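Local coordinates for double stranded RNA binding protein A (Xenopus laevis, PDB 1DI2) that binds double-stranded RNA through its second dsRNA-binding domain, at residues K13-L17 and V40-V44. The protein carries 1 engineered substitution. Residue numbers count along the deposited sequence, not the author numbering.
Sequences KGWRL and VETFV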
loop_
_atom_site.group_PDB
_atom_site.type_symbol
_atom_site.label_atom_id
_atom_site.label_comp_id
_atom_site.label_asym_id
_atom_site.label_seq_id
_atom_site.Cartn_x
_atom_site.Cartn_y
_atom_site.Cartn_z
ATOM N N LYS E 13 20.561 19.112 8.753
ATOM C CA LYS E 13 20.349 20.034 9.869
ATOM C C LYS E 13 21.288 19.791 11.048
ATOM O O LYS E 13 21.405 20.640 11.933
ATOM C CB LYS E 13 18.910 19.911 10.383
ATOM C CG LYS E 13 17.825 20.479 9.466
ATOM C CD LYS E 13 17.811 21.996 9.494
ATOM C CE LYS E 13 16.651 22.556 8.682
ATOM N NZ LYS E 13 16.567 24.041 8.766
ATOM N N GLY E 14 21.948 18.635 11.065
ATOM C CA GLY E 14 22.825 18.305 12.181
ATOM C C GLY E 14 22.040 17.743 13.369
ATOM O O GLY E 14 22.482 17.806 14.517
ATOM N N TRP E 15 20.857 17.200 13.102
ATOM C CA TRP E 15 20.037 16.619 14.162
ATOM C C TRP E 15 20.381 15.140 14.313
ATOM O O TRP E 15 20.864 14.517 13.366
ATOM C CB TRP E 15 18.542 16.709 13.822
ATOM C CG TRP E 15 18.000 18.089 13.544
ATOM C CD1 TRP E 15 18.511 19.278 13.977
ATOM C CD2 TRP E 15 16.757 18.401 12.894
ATOM N NE1 TRP E 15 17.664 20.317 13.633
ATOM C CE2 TRP E 15 16.581 19.802 12.970
ATOM C CE3 TRP E 15 15.779 17.630 12.247
ATOM C CZ2 TRP E 15 15.467 20.446 12.430
ATOM C CZ3 TRP E 15 14.664 18.273 11.712
ATOM C CH2 TRP E 15 14.521 19.670 11.808
ATOM N N ARG E 16 20.158 14.574 15.495
ATOM C CA ARG E 16 20.388 13.145 15.649
ATOM C C ARG E 16 19.327 12.542 14.730
ATOM O O ARG E 16 18.280 13.147 14.522
ATOM C CB ARG E 16 20.156 12.676 17.089
ATOM C CG ARG E 16 21.198 13.177 18.070
ATOM C CD ARG E 16 21.068 12.583 19.487
ATOM N NE ARG E 16 21.122 11.121 19.537
ATOM C CZ ARG E 16 20.064 10.320 19.442
ATOM N NH1 ARG E 16 18.848 10.825 19.278
ATOM N NH2 ARG E 16 20.220 9.001 19.515
ATOM N N LEU E 17 19.607 11.366 14.183
ATOM C CA LEU E 17 18.685 10.707 13.262
ATOM C C LEU E 17 17.326 10.386 13.878
ATOM O O LEU E 17 17.209 10.190 15.084
ATOM C CB LEU E 17 19.320 9.413 12.723
ATOM C CG LEU E 17 20.605 9.549 11.896
ATOM C CD1 LEU E 17 21.239 8.183 11.676
ATOM C CD2 LEU E 17 20.296 10.223 10.572
ATOM N N VAL E 40 12.076 13.155 16.144
ATOM C CA VAL E 40 13.316 13.725 15.644
ATOM C C VAL E 40 13.447 15.169 16.104
ATOM O O VAL E 40 12.474 15.931 16.053
ATOM C CB VAL E 40 13.429 13.667 14.100
ATOM C CG1 VAL E 40 12.446 14.635 13.441
ATOM C CG2 VAL E 40 14.843 13.961 13.703
ATOM N N GLU E 41 14.639 15.526 16.575
ATOM C CA GLU E 41 14.902 16.879 17.061
ATOM C C GLU E 41 13.839 17.209 18.095
ATOM O O GLU E 41 13.723 16.584 19.142
ATOM C CB GLU E 41 14.834 17.898 15.899
ATOM C CG GLU E 41 15.682 19.150 16.129
ATOM C CD GLU E 41 14.891 20.433 16.432
ATOM O OE1 GLU E 41 13.649 20.386 16.526
ATOM O OE2 GLU E 41 15.529 21.501 16.570
ATOM N N THR E 42 12.994 18.153 17.738
ATOM C CA THR E 42 11.960 18.562 18.648
ATOM C C THR E 42 10.527 18.171 18.211
ATOM O O THR E 42 9.535 18.570 18.820
ATOM C CB THR E 42 12.108 20.096 18.880
ATOM O OG1 THR E 42 11.985 20.369 20.274
ATOM C CG2 THR E 42 11.077 20.907 18.080
ATOM N N PHE E 43 10.428 17.363 17.158
ATOM C CA PHE E 43 9.135 16.915 16.637
ATOM C C PHE E 43 8.736 15.507 17.073
ATOM O O PHE E 43 9.581 14.624 17.280
ATOM C CB PHE E 43 9.135 16.944 15.101
ATOM C CG PHE E 43 9.561 18.252 14.512
ATOM C CD1 PHE E 43 10.907 18.568 14.411
ATOM C CD2 PHE E 43 8.616 19.176 14.073
ATOM C CE1 PHE E 43 11.322 19.782 13.878
ATOM C CE2 PHE E 43 9.020 20.411 13.532
ATOM C CZ PHE E 43 10.383 20.709 13.437
ATOM N N VAL E 44 7.426 15.298 17.173
ATOM C CA VAL E 44 6.899 14.004 17.535
ATOM C C VAL E 44 5.608 13.845 16.754
ATOM O O VAL E 44 4.725 14.705 16.821
ATOM C CB VAL E 44 6.561 13.901 19.031
ATOM C CG1 VAL E 44 6.326 12.436 19.388
ATOM C CG2 VAL E 44 7.677 14.492 19.878
HETATM O O HOH W 1 17.000 14.322 16.762
#
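In the alpha-beta-beta-beta-alpha fold of the double-stranded RNA-binding domain, the loop that leaves helix 2-13 packs against the two-residue hairpin turn joining strands 33-40 and 43-49. A type II' beta turn from Val-40 to Phe-43 closes the hairpin, with backbone hydrogen bonds Phe-43 N to Val-40 O (2.7 Å) and Val-40 N to Phe-43 O (3.1 Å). Val-40, at the end of its strand, is buried and points toward the loop: its CG2 lies 3.6 Å from Arg-16 O and 4.1 Å from Trp-15 CE3. Glu-41 takes the first corner of the turn with positive phi and lays its aliphatic stem over the indole. Glu-41 CG sits 3.3 Å from the centroid of the Trp-15 five-membered ring and 7° off the ring normal, a CH-pi contact, and Glu-41 OE1 accepts a weak hydrogen bond from Thr-42 N (2.6 Å). Phe-43 then meets the far end of the indole, with Phe-43 CE1 3.8 Å from Trp-15 CH2 and the two six-membered rings inclined at 41°; both Val-40 and Phe-43 also touch Leu-63 of helix 52-68. Trp-15 thus bridges helix 2-13, where it touches Leu-9 and Ala-10, and the hairpin. Gly-14, with positive phi, is the C-prime residue of the Schellman motif that ends this helix. The contact lies about 19 Å from the RNA at the nearest atoms. Between the backbones, one water donates to Arg-16 O (2.8 Å) and accepts from Glu-41 N (2.7 Å).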